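Local structure of protein toll (Drosophila melanogaster, 4LXR) at residues Glu173-Gly178 with Lys197-Trp202; Leu221-His226 with Thr242-Ile247; His698-Asn703 with Gly723-Cys728. The protein acts as the cell-surface receptor for cleaved Spaetzle, switching on the Toll pathway in innate immunity and in dorsal-ventral patterning of the embryo. All blocks are in the same frame, centred on the assembly; numbering follows the deposited sequence.

Contacts 1 and 2 are consecutive steps of one leucine-rich-repeat solenoid: their centres lie about 10 Å apart, and strands 198-200 and 222-224 are neighbours, so the backbone bonding of one probably runs on into the other. Both are largely buried and both pair parallel strands, with apolar side chains on one face and polar ones facing Spaetzle. Contact 1 adds a salt bridge and a carboxylate-centred polar cluster; contact 2 relies on backbone bonds and branched aliphatic side chains, with a glycan at its margin. Contact 3, centred about 112 Å from either, joins two loops at the far end, partly buried, through a tryptophan and an asparagine rather than strand pairing.

Contact 1 (Glu173-Gly178 with Lys197-Trp202); sequences ESIEFG and KQLNLW
Glu176 and Asn200 cross obliquely, carboxylate and amide planes 47° apart, and Asn200 ND2 gives a nearly straight hydrogen bond to Glu176 OE1 at 2.9 Å. The indole of Trp202 stands almost perpendicular to the same carboxylate, 87° between planes, and Trp202 NE1 bonds to Glu176 OE1 at 3.2 Å. These two donors arrive from opposite faces of the carboxylate plane. Glu176 has CG anti to the backbone N (chi1 176°), and a bend at the next bond turns the carboxylate back toward Asn200 and Trp202; Glu176 OE2 accepts from Gly178 N at 2.7 Å. An alanine in place of Glu176 would probably leave Asn200 ND2, Trp202 NE1 and Gly178 N without this acceptor. Gly178 CA lies over the face of the five-membered ring of Trp202, 3.8 Å from its centroid, a CH-pi contact; a side chain at that position would run into the indole. Strands 174-176 and 198-200 are parallel neighbours from successive leucine-rich repeats. Their polar face carries Glu176, Gln198 and Asn200, which also bond to Spaetzle, Glu176 OE1 to Tyr64 of that chain. On the inward face Ile175 and Leu199 lie side by side, CG2 to CD1 4.0 Å. Before the strands begin, Glu173 and Lys197 also run alongside each other, and Lys197 NZ reaches Glu173 OE1 at 3.0 Å from above the carboxylate plane, closing a salt bridge.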
loop_
_atom_site.group_PDB
_atom_site.type_symbol
_atom_site.label_atom_id
_atom_site.label_comp_id
_atom_site.label_asym_id
_atom_site.label_seq_id
_atom_site.Cartn_x
_atom_site.Cartn_y
_atom_site.Cartn_z
ATOM N N GLU A 173 34.189 13.686 -21.940
ATOM C CA GLU A 173 33.344 14.447 -21.036
ATOM C C GLU A 173 32.915 13.659 -19.812
ATOM O O GLU A 173 32.628 14.255 -18.760
ATOM C CB GLU A 173 32.128 15.009 -21.777
ATOM C CG GLU A 173 32.529 15.954 -22.928
ATOM C CD GLU A 173 31.357 16.804 -23.420
ATOM O OE1 GLU A 173 30.579 17.317 -22.584
ATOM O OE2 GLU A 173 31.209 16.957 -24.642
ATOM N N SER A 174 32.889 12.331 -19.942
ATOM C CA SER A 174 32.524 11.455 -18.835
ATOM C C SER A 174 33.440 10.260 -18.738
ATOM O O SER A 174 33.724 9.608 -19.738
ATOM C CB SER A 174 31.073 10.940 -18.983
ATOM O OG SER A 174 30.240 11.999 -19.434
ATOM N N ILE A 175 33.864 9.975 -17.512
ATOM C CA ILE A 175 34.664 8.814 -17.193
ATOM C C ILE A 175 33.865 8.004 -16.202
ATOM O O ILE A 175 33.410 8.528 -15.183
ATOM C CB ILE A 175 35.988 9.199 -16.504
ATOM C CG1 ILE A 175 37.031 9.574 -17.552
ATOM C CG2 ILE A 175 36.506 8.036 -15.644
ATOM C CD1 ILE A 175 38.274 10.324 -16.979
ATOM N N GLU A 176 33.691 6.728 -16.510
ATOM C CA GLU A 176 33.045 5.821 -15.596
ATOM C C GLU A 176 34.055 4.715 -15.294
ATOM O O GLU A 176 34.206 3.776 -16.080
ATOM C CB GLU A 176 31.745 5.259 -16.213
ATOM C CG GLU A 176 31.033 4.180 -15.336
ATOM C CD GLU A 176 30.783 4.665 -13.905
ATOM O OE1 GLU A 176 29.642 5.112 -13.607
ATOM O OE2 GLU A 176 31.734 4.623 -13.082
ATOM N N PHE A 177 34.773 4.852 -14.177
ATOM C CA PHE A 177 35.726 3.816 -13.736
ATOM C C PHE A 177 35.251 3.171 -12.455
ATOM O O PHE A 177 36.041 2.562 -11.730
ATOM C CB PHE A 177 37.130 4.400 -13.506
ATOM C CG PHE A 177 37.839 4.802 -14.773
ATOM C CD1 PHE A 177 37.381 4.347 -16.012
ATOM C CD2 PHE A 177 38.969 5.622 -14.728
ATOM C CE1 PHE A 177 38.029 4.714 -17.210
ATOM C CE2 PHE A 177 39.627 6.018 -15.925
ATOM C CZ PHE A 177 39.167 5.538 -17.169
ATOM N N GLY A 178 33.959 3.329 -12.165
ATOM C CA GLY A 178 33.381 2.746 -10.975
ATOM C C GLY A 178 33.593 1.239 -10.945
ATOM O O GLY A 178 33.601 0.587 -11.986
ATOM N N LYS A 197 33.735 16.561 -17.685
ATOM C CA LYS A 197 32.714 17.060 -16.750
ATOM C C LYS A 197 32.357 16.075 -15.644
ATOM O O LYS A 197 32.151 16.474 -14.499
ATOM C CB LYS A 197 31.443 17.493 -17.497
ATOM C CG LYS A 197 31.685 18.598 -18.525
ATOM C CD LYS A 197 30.423 18.866 -19.362
ATOM C CE LYS A 197 30.655 20.035 -20.318
ATOM N NZ LYS A 197 31.726 19.754 -21.362
ATOM N N GLN A 198 32.313 14.788 -15.970
ATOM C CA GLN A 198 31.890 13.782 -14.993
ATOM C C GLN A 198 32.995 12.773 -14.699
ATOM O O GLN A 198 33.514 12.102 -15.604
ATOM C CB GLN A 198 30.602 13.060 -15.456
ATOM C CG GLN A 198 30.009 12.112 -14.410
ATOM C CD GLN A 198 29.645 12.831 -13.103
ATOM O OE1 GLN A 198 29.060 13.918 -13.128
ATOM N NE2 GLN A 198 30.046 12.252 -11.963
ATOM N N LEU A 199 33.348 12.673 -13.424
ATOM C CA LEU A 199 34.408 11.796 -12.983
ATOM C C LEU A 199 33.840 10.791 -11.994
ATOM O O LEU A 199 33.689 11.100 -10.812
ATOM C CB LEU A 199 35.529 12.629 -12.335
ATOM C CG LEU A 199 36.798 11.869 -11.912
ATOM C CD1 LEU A 199 37.299 10.996 -13.052
ATOM C CD2 LEU A 199 37.905 12.847 -11.464
ATOM N N ASN A 200 33.494 9.597 -12.475
ATOM C CA ASN A 200 32.986 8.546 -11.606
ATOM C C ASN A 200 34.053 7.557 -11.158
ATOM O O ASN A 200 34.639 6.851 -11.978
ATOM C CB ASN A 200 31.820 7.784 -12.278
ATOM C CG ASN A 200 30.494 8.472 -12.069
ATOM O OD1 ASN A 200 30.452 9.567 -11.513
ATOM N ND2 ASN A 200 29.399 7.841 -12.516
ATOM N N LEU A 201 34.263 7.469 -9.847
ATOM C CA LEU A 201 35.344 6.654 -9.298
ATOM C C LEU A 201 34.845 5.827 -8.139
ATOM O O LEU A 201 35.641 5.402 -7.304
ATOM C CB LEU A 201 36.499 7.535 -8.827
ATOM C CG LEU A 201 37.202 8.325 -9.940
ATOM C CD1 LEU A 201 38.074 9.470 -9.391
ATOM C CD2 LEU A 201 38.044 7.375 -10.784
ATOM N N TRP A 202 33.533 5.580 -8.098
ATOM C CA TRP A 202 32.926 4.876 -6.952
ATOM C C TRP A 202 33.370 3.422 -6.913
ATOM O O TRP A 202 33.768 2.853 -7.947
ATOM C CB TRP A 202 31.382 4.978 -6.990
ATOM C CG TRP A 202 30.805 4.603 -8.326
ATOM C CD1 TRP A 202 30.716 5.403 -9.432
ATOM C CD2 TRP A 202 30.266 3.336 -8.707
ATOM N NE1 TRP A 202 30.133 4.715 -10.479
ATOM C CE2 TRP A 202 29.854 3.439 -10.055
ATOM C CE3 TRP A 202 30.073 2.128 -8.039
ATOM C CZ2 TRP A 202 29.287 2.372 -10.746
ATOM C CZ3 TRP A 202 29.494 1.069 -8.726
ATOM C CH2 TRP A 202 29.104 1.200 -10.058
#

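Contact 2 (Leu221-His226 with Thr242-Ile247); sequences LGIDIH and TNVTDI. With NAG (2-acetamido-2-deoxy-beta-D-glucopyranose), chain J.
Three donor groups crowd round Leu221 O: Thr245 N at 2.8 Å, Asp246 N at 3.0 Å and the Thr245 hydroxyl, whose one proton may go to Asp246 OD1 instead. The Asp246 bond follows the carbonyl direction closely, with a C=O...N angle of 166°, whereas Thr245 N comes in at a more bent angle, 133°, tilted from the carbonyl plane. Val244 CG2, set anti to its backbone N, packs against Leu221 O at 3.4 Å, while Leu221 CD2 touches Asn243 O. Further along, Ile223 N bonds to Asp246 O at 3.0 Å, and the CA of Gly222 makes a weaker CH contact with that same oxygen. Ile223 and Ile247 lie side by side on the inward face, pointing the same way; CG2 of Ile223 meets CG1 of Ile247 at 3.8 Å and also rests near Val244 CG2. Beyond the pairing, within segment 221-226, Asp224 OD1 accepts from His226 N, an Asx turn, and from His226 ND1; Asp224 OD2 bonds to Gln62 N of Spaetzle. At the other end Asn243 ND2 is N-linked to C1 of an N-acetylglucosamine and hydrogen-bonds Thr218 O; the sugar O6 shares a hydrogen bond with Thr242 OG1 at 2.9 Å. Parallel pairing of strands 222-224 and 246-248, with isoleucines turned inward, is the stacking of adjacent repeats in a leucine-rich-repeat solenoid.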
loop_
_atom_site.group_PDB
_atom_site.type_symbol
_atom_site.label_atom_id
_atom_site.label_comp_id
_atom_site.label_asym_id
_atom_site.label_seq_id
_atom_site.Cartn_x
_atom_site.Cartn_y
_atom_site.Cartn_z
ATOM N N LEU A 221 32.599 18.918 -13.249
ATOM C CA LEU A 221 31.334 19.335 -12.658
ATOM C C LEU A 221 30.847 18.312 -11.647
ATOM O O LEU A 221 30.126 18.641 -10.704
ATOM C CB LEU A 221 30.277 19.554 -13.752
ATOM C CG LEU A 221 30.668 20.586 -14.823
ATOM C CD1 LEU A 221 29.561 20.711 -15.848
ATOM C CD2 LEU A 221 30.960 21.933 -14.196
ATOM N N GLY A 222 31.242 17.061 -11.850
ATOM C CA GLY A 222 30.811 15.989 -10.969
ATOM C C GLY A 222 31.931 15.047 -10.577
ATOM O O GLY A 222 32.679 14.547 -11.432
ATOM N N ILE A 223 32.067 14.811 -9.279
ATOM C CA ILE A 223 32.974 13.776 -8.803
ATOM C C ILE A 223 32.276 12.828 -7.820
ATOM O O ILE A 223 31.640 13.257 -6.839
ATOM C CB ILE A 223 34.265 14.336 -8.179
ATOM C CG1 ILE A 223 35.141 13.173 -7.706
ATOM C CG2 ILE A 223 33.982 15.298 -7.012
ATOM C CD1 ILE A 223 36.436 13.624 -7.116
ATOM N N ASP A 224 32.387 11.537 -8.089
ATOM C CA ASP A 224 31.692 10.564 -7.275
ATOM C C ASP A 224 32.681 9.546 -6.778
ATOM O O ASP A 224 33.199 8.773 -7.552
ATOM C CB ASP A 224 30.575 9.899 -8.080
ATOM C CG ASP A 224 29.719 8.958 -7.240
ATOM O OD1 ASP A 224 30.199 8.450 -6.201
ATOM O OD2 ASP A 224 28.560 8.713 -7.631
ATOM N N ILE A 225 32.916 9.555 -5.470
ATOM C CA ILE A 225 33.867 8.670 -4.850
ATOM C C ILE A 225 33.218 7.863 -3.737
ATOM O O ILE A 225 33.883 7.489 -2.771
ATOM C CB ILE A 225 35.117 9.432 -4.301
ATOM C CG1 ILE A 225 34.712 10.606 -3.405
ATOM C CG2 ILE A 225 35.978 9.934 -5.458
ATOM C CD1 ILE A 225 35.913 11.361 -2.785
ATOM N N HIS A 226 31.922 7.586 -3.882
ATOM C CA HIS A 226 31.238 6.740 -2.917
ATOM C C HIS A 226 31.830 5.335 -2.849
ATOM O O HIS A 226 32.404 4.857 -3.822
ATOM C CB HIS A 226 29.703 6.766 -3.085
ATOM C CG HIS A 226 29.147 5.877 -4.167
ATOM N ND1 HIS A 226 28.803 6.349 -5.417
ATOM C CD2 HIS A 226 28.757 4.579 -4.144
ATOM C CE1 HIS A 226 28.289 5.366 -6.138
ATOM N NE2 HIS A 226 28.245 4.280 -5.387
ATOM N N THR A 242 37.270 23.825 -8.649
ATOM C CA THR A 242 36.576 25.075 -8.355
ATOM C C THR A 242 35.200 25.191 -9.000
ATOM O O THR A 242 34.361 25.954 -8.527
ATOM C CB THR A 242 37.421 26.307 -8.727
ATOM O OG1 THR A 242 37.835 26.205 -10.094
ATOM C CG2 THR A 242 38.646 26.392 -7.828
ATOM N N ASN A 243 34.970 24.444 -10.073
ATOM C CA ASN A 243 33.681 24.477 -10.753
ATOM C C ASN A 243 32.767 23.282 -10.445
ATOM O O ASN A 243 31.699 23.132 -11.049
ATOM C CB ASN A 243 33.893 24.614 -12.266
ATOM C CG ASN A 243 34.432 25.981 -12.655
ATOM O OD1 ASN A 243 34.014 26.995 -12.103
ATOM N ND2 ASN A 243 35.372 26.009 -13.600
ATOM N N VAL A 244 33.182 22.425 -9.518
ATOM C CA VAL A 244 32.390 21.233 -9.215
ATOM C C VAL A 244 30.998 21.600 -8.658
ATOM O O VAL A 244 30.858 22.522 -7.860
ATOM C CB VAL A 244 33.145 20.253 -8.284
ATOM C CG1 VAL A 244 33.217 20.778 -6.827
ATOM C CG2 VAL A 244 32.509 18.882 -8.342
ATOM N N THR A 245 29.967 20.919 -9.144
ATOM C CA THR A 245 28.603 21.156 -8.677
ATOM C C THR A 245 27.996 19.959 -7.931
ATOM O O THR A 245 27.028 20.114 -7.182
ATOM C CB THR A 245 27.677 21.514 -9.838
ATOM O OG1 THR A 245 27.489 20.356 -10.663
ATOM C CG2 THR A 245 28.273 22.679 -10.674
ATOM N N ASP A 246 28.524 18.761 -8.158
ATOM C CA ASP A 246 27.994 17.570 -7.483
ATOM C C ASP A 246 29.136 16.745 -6.904
ATOM O O ASP A 246 30.078 16.379 -7.612
ATOM C CB ASP A 246 27.167 16.671 -8.424
ATOM C CG ASP A 246 25.850 17.316 -8.880
ATOM O OD1 ASP A 246 25.867 18.468 -9.367
ATOM O OD2 ASP A 246 24.785 16.660 -8.757
ATOM N N ILE A 247 29.030 16.443 -5.615
ATOM C CA ILE A 247 29.997 15.616 -4.942
ATOM C C ILE A 247 29.303 14.480 -4.211
ATOM O O ILE A 247 28.353 14.704 -3.448
ATOM C CB ILE A 247 30.835 16.445 -3.956
ATOM C CG1 ILE A 247 31.736 17.421 -4.722
ATOM C CG2 ILE A 247 31.671 15.538 -3.103
ATOM C CD1 ILE A 247 32.539 18.392 -3.821
HETATM C C1 NAG J . 35.958 27.319 -13.763
HETATM C C2 NAG J . 35.211 28.458 -14.446
HETATM C C3 NAG J . 36.167 29.593 -14.781
HETATM C C4 NAG J . 36.836 30.071 -13.498
HETATM C C5 NAG J . 37.546 28.900 -12.818
HETATM C C6 NAG J . 38.153 29.272 -11.486
HETATM C C7 NAG J . 33.165 28.041 -15.705
HETATM C C8 NAG J . 32.562 27.528 -16.975
HETATM N N2 NAG J . 34.497 28.000 -15.629
HETATM O O3 NAG J . 35.450 30.658 -15.395
HETATM O O4 NAG J . 37.763 31.122 -13.758
HETATM O O5 NAG J . 36.623 27.824 -12.572
HETATM O O6 NAG J . 39.265 28.443 -11.177
HETATM O O7 NAG J . 32.473 28.476 -14.786
#

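Contact 3 (His698-Asn703 with Gly723-Cys728); sequences HLQMLN and GNPWMC. With NAG (2-acetamido-2-deoxy-beta-D-glucopyranose), chain G.
The Trp726 indole carries Leu699 O and Asn724 CB, two residues earlier in its own segment, on one face, both offset toward the rim. At its edge, near the ring plane, lie the backbone of Met701 and the methyl CD1 of Leu702. Here the last leucine-rich repeats pass into the second cysteine-rich C-terminal cap of the ectodomain; Cys728 is disulfide-bonded to Cys754, and Trp726 NE1 bonds to Leu721 O. The rim atom Trp726 CH2 does most of the apolar touching, with Leu699 CB at 3.8 Å and Leu702 CD1 at 4.0 Å. The other flat group, the His698 imidazole, meets a sugar at its edge, His698 NE2 giving a hydrogen bond to O5 of the N-acetylglucosamine at 3.0 Å. Asn724, with CG anti to its carbonyl carbon (chi1 -74°), lies alongside Leu699, and Asn724 OD1 accepts from Leu699 N at 3.1 Å. Its ND2 bonds to Ile694 O and Leu721 O, so the amide ties together at least three backbone groups, and OD1 takes a weak fourth bond from Asn697 N. Pro725, the centre of an inverse gamma turn, brings its ring to Leu699 O, CD at 3.1 Å, while its own oxygen receives a CH contact from Gln700 CA. Gln700 and Met727 lie side by side, with Gln700 OE1 close to Met727 CE. Between their backbones Met727 N bonds to Gln700 O at 2.7 Å, nearly straight at 176° and in the carbonyl plane, on a lone pair.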
loop_
_atom_site.group_PDB
_atom_site.type_symbol
_atom_site.label_atom_id
_atom_site.label_comp_id
_atom_site.label_asym_id
_atom_site.label_seq_id
_atom_site.Cartn_x
_atom_site.Cartn_y
_atom_site.Cartn_z
ATOM N N HIS A 698 -56.812 -30.707 29.514
ATOM C CA HIS A 698 -57.805 -31.676 30.006
ATOM C C HIS A 698 -59.238 -31.234 29.702
ATOM O O HIS A 698 -60.145 -31.482 30.498
ATOM C CB HIS A 698 -57.682 -31.885 31.526
ATOM C CG HIS A 698 -56.397 -32.524 31.960
ATOM N ND1 HIS A 698 -55.388 -32.856 31.082
ATOM C CD2 HIS A 698 -55.960 -32.891 33.189
ATOM C CE1 HIS A 698 -54.384 -33.398 31.749
ATOM N NE2 HIS A 698 -54.708 -33.432 33.029
ATOM N N LEU A 699 -59.435 -30.571 28.571
ATOM C CA LEU A 699 -60.713 -29.929 28.281
ATOM C C LEU A 699 -61.715 -30.910 27.702
ATOM O O LEU A 699 -61.375 -31.743 26.860
ATOM C CB LEU A 699 -60.522 -28.764 27.309
ATOM C CG LEU A 699 -59.562 -27.643 27.712
ATOM C CD1 LEU A 699 -59.371 -26.718 26.513
ATOM C CD2 LEU A 699 -60.110 -26.870 28.897
ATOM N N GLN A 700 -62.958 -30.796 28.144
ATOM C CA GLN A 700 -64.007 -31.679 27.655
ATOM C C GLN A 700 -65.011 -30.924 26.805
ATOM O O GLN A 700 -65.734 -31.517 26.001
ATOM C CB GLN A 700 -64.704 -32.368 28.825
ATOM C CG GLN A 700 -63.777 -33.262 29.629
ATOM C CD GLN A 700 -64.522 -34.321 30.418
ATOM O OE1 GLN A 700 -65.641 -34.695 30.069
ATOM N NE2 GLN A 700 -63.902 -34.814 31.482
ATOM N N MET A 701 -65.030 -29.607 26.961
ATOM C CA MET A 701 -66.079 -28.800 26.361
ATOM C C MET A 701 -65.686 -27.323 26.345
ATOM O O MET A 701 -64.822 -26.910 27.105
ATOM C CB MET A 701 -67.378 -29.040 27.151
ATOM C CG MET A 701 -68.397 -27.921 27.155
ATOM S SD MET A 701 -68.083 -26.764 28.493
ATOM C CE MET A 701 -69.631 -25.855 28.491
ATOM N N LEU A 702 -66.312 -26.538 25.474
ATOM C CA LEU A 702 -66.101 -25.093 25.439
ATOM C C LEU A 702 -67.440 -24.354 25.397
ATOM O O LEU A 702 -68.238 -24.558 24.480
ATOM C CB LEU A 702 -65.285 -24.715 24.203
ATOM C CG LEU A 702 -63.866 -24.182 24.336
ATOM C CD1 LEU A 702 -63.096 -24.859 25.468
ATOM C CD2 LEU A 702 -63.153 -24.359 23.000
ATOM N N ASN A 703 -67.667 -23.481 26.372
ATOM C CA ASN A 703 -68.878 -22.667 26.419
ATOM C C ASN A 703 -69.066 -21.830 25.155
ATOM O O ASN A 703 -68.092 -21.383 24.546
ATOM C CB ASN A 703 -68.850 -21.757 27.648
ATOM C CG ASN A 703 -70.242 -21.373 28.123
ATOM O OD1 ASN A 703 -71.213 -21.433 27.361
ATOM N ND2 ASN A 703 -70.345 -20.972 29.392
ATOM N N GLY A 723 -55.754 -32.810 21.096
ATOM C CA GLY A 723 -55.167 -33.378 22.293
ATOM C C GLY A 723 -56.021 -33.193 23.536
ATOM O O GLY A 723 -55.551 -33.404 24.649
ATOM N N ASN A 724 -57.276 -32.798 23.360
ATOM C CA ASN A 724 -58.184 -32.661 24.493
ATOM C C ASN A 724 -59.258 -33.750 24.502
ATOM O O ASN A 724 -59.726 -34.171 23.447
ATOM C CB ASN A 724 -58.836 -31.275 24.500
ATOM C CG ASN A 724 -57.877 -30.183 24.938
ATOM O OD1 ASN A 724 -57.658 -29.985 26.130
ATOM N ND2 ASN A 724 -57.306 -29.467 23.975
ATOM N N PRO A 725 -59.654 -34.210 25.698
ATOM C CA PRO A 725 -60.706 -35.239 25.806
ATOM C C PRO A 725 -62.103 -34.656 25.614
ATOM O O PRO A 725 -62.872 -34.575 26.580
ATOM C CB PRO A 725 -60.551 -35.754 27.241
ATOM C CG PRO A 725 -59.959 -34.608 27.994
ATOM C CD PRO A 725 -59.067 -33.867 27.005
ATOM N N TRP A 726 -62.420 -34.252 24.386
ATOM C CA TRP A 726 -63.699 -33.616 24.092
ATOM C C TRP A 726 -64.897 -34.545 24.354
ATOM O O TRP A 726 -64.890 -35.714 23.965
ATOM C CB TRP A 726 -63.719 -33.077 22.657
ATOM C CG TRP A 726 -62.637 -32.065 22.406
ATOM C CD1 TRP A 726 -61.551 -32.211 21.598
ATOM C CD2 TRP A 726 -62.532 -30.759 22.988
ATOM N NE1 TRP A 726 -60.779 -31.073 21.630
ATOM C CE2 TRP A 726 -61.359 -30.167 22.478
ATOM C CE3 TRP A 726 -63.320 -30.031 23.889
ATOM C CZ2 TRP A 726 -60.953 -28.878 22.835
ATOM C CZ3 TRP A 726 -62.912 -28.756 24.251
ATOM C CH2 TRP A 726 -61.735 -28.192 23.719
ATOM N N MET A 727 -65.904 -34.005 25.035
ATOM C CA MET A 727 -67.148 -34.722 25.313
ATOM C C MET A 727 -68.147 -34.397 24.215
ATOM O O MET A 727 -68.759 -33.331 24.210
ATOM C CB MET A 727 -67.702 -34.318 26.689
ATOM C CG MET A 727 -69.072 -34.889 27.028
ATOM S SD MET A 727 -69.064 -36.683 27.238
ATOM C CE MET A 727 -67.583 -36.916 28.228
ATOM N N CYS A 728 -68.282 -35.316 23.268
ATOM C CA CYS A 728 -69.134 -35.099 22.098
ATOM C C CYS A 728 -70.538 -35.676 22.278
ATOM O O CYS A 728 -70.875 -36.723 21.740
ATOM C CB CYS A 728 -68.450 -35.620 20.822
ATOM S SG CYS A 728 -66.840 -34.761 20.497
HETATM C C1 NAG G . -51.787 -32.923 35.572
HETATM C C2 NAG G . -51.520 -33.527 36.950
HETATM C C3 NAG G . -50.588 -34.733 36.824
HETATM C C4 NAG G . -51.108 -35.722 35.788
HETATM C C5 NAG G . -51.416 -35.007 34.474
HETATM C C6 NAG G . -52.097 -35.893 33.456
HETATM C C7 NAG G . -51.653 -31.703 38.603
HETATM C C8 NAG G . -50.861 -30.740 39.442
HETATM N N2 NAG G . -50.937 -32.533 37.838
HETATM O O3 NAG G . -50.442 -35.380 38.084
HETATM O O4 NAG G . -50.102 -36.705 35.566
HETATM O O5 NAG G . -52.309 -33.911 34.713
HETATM O O6 NAG G . -51.325 -36.003 32.268
HETATM O O7 NAG G . -52.881 -31.725 38.619
#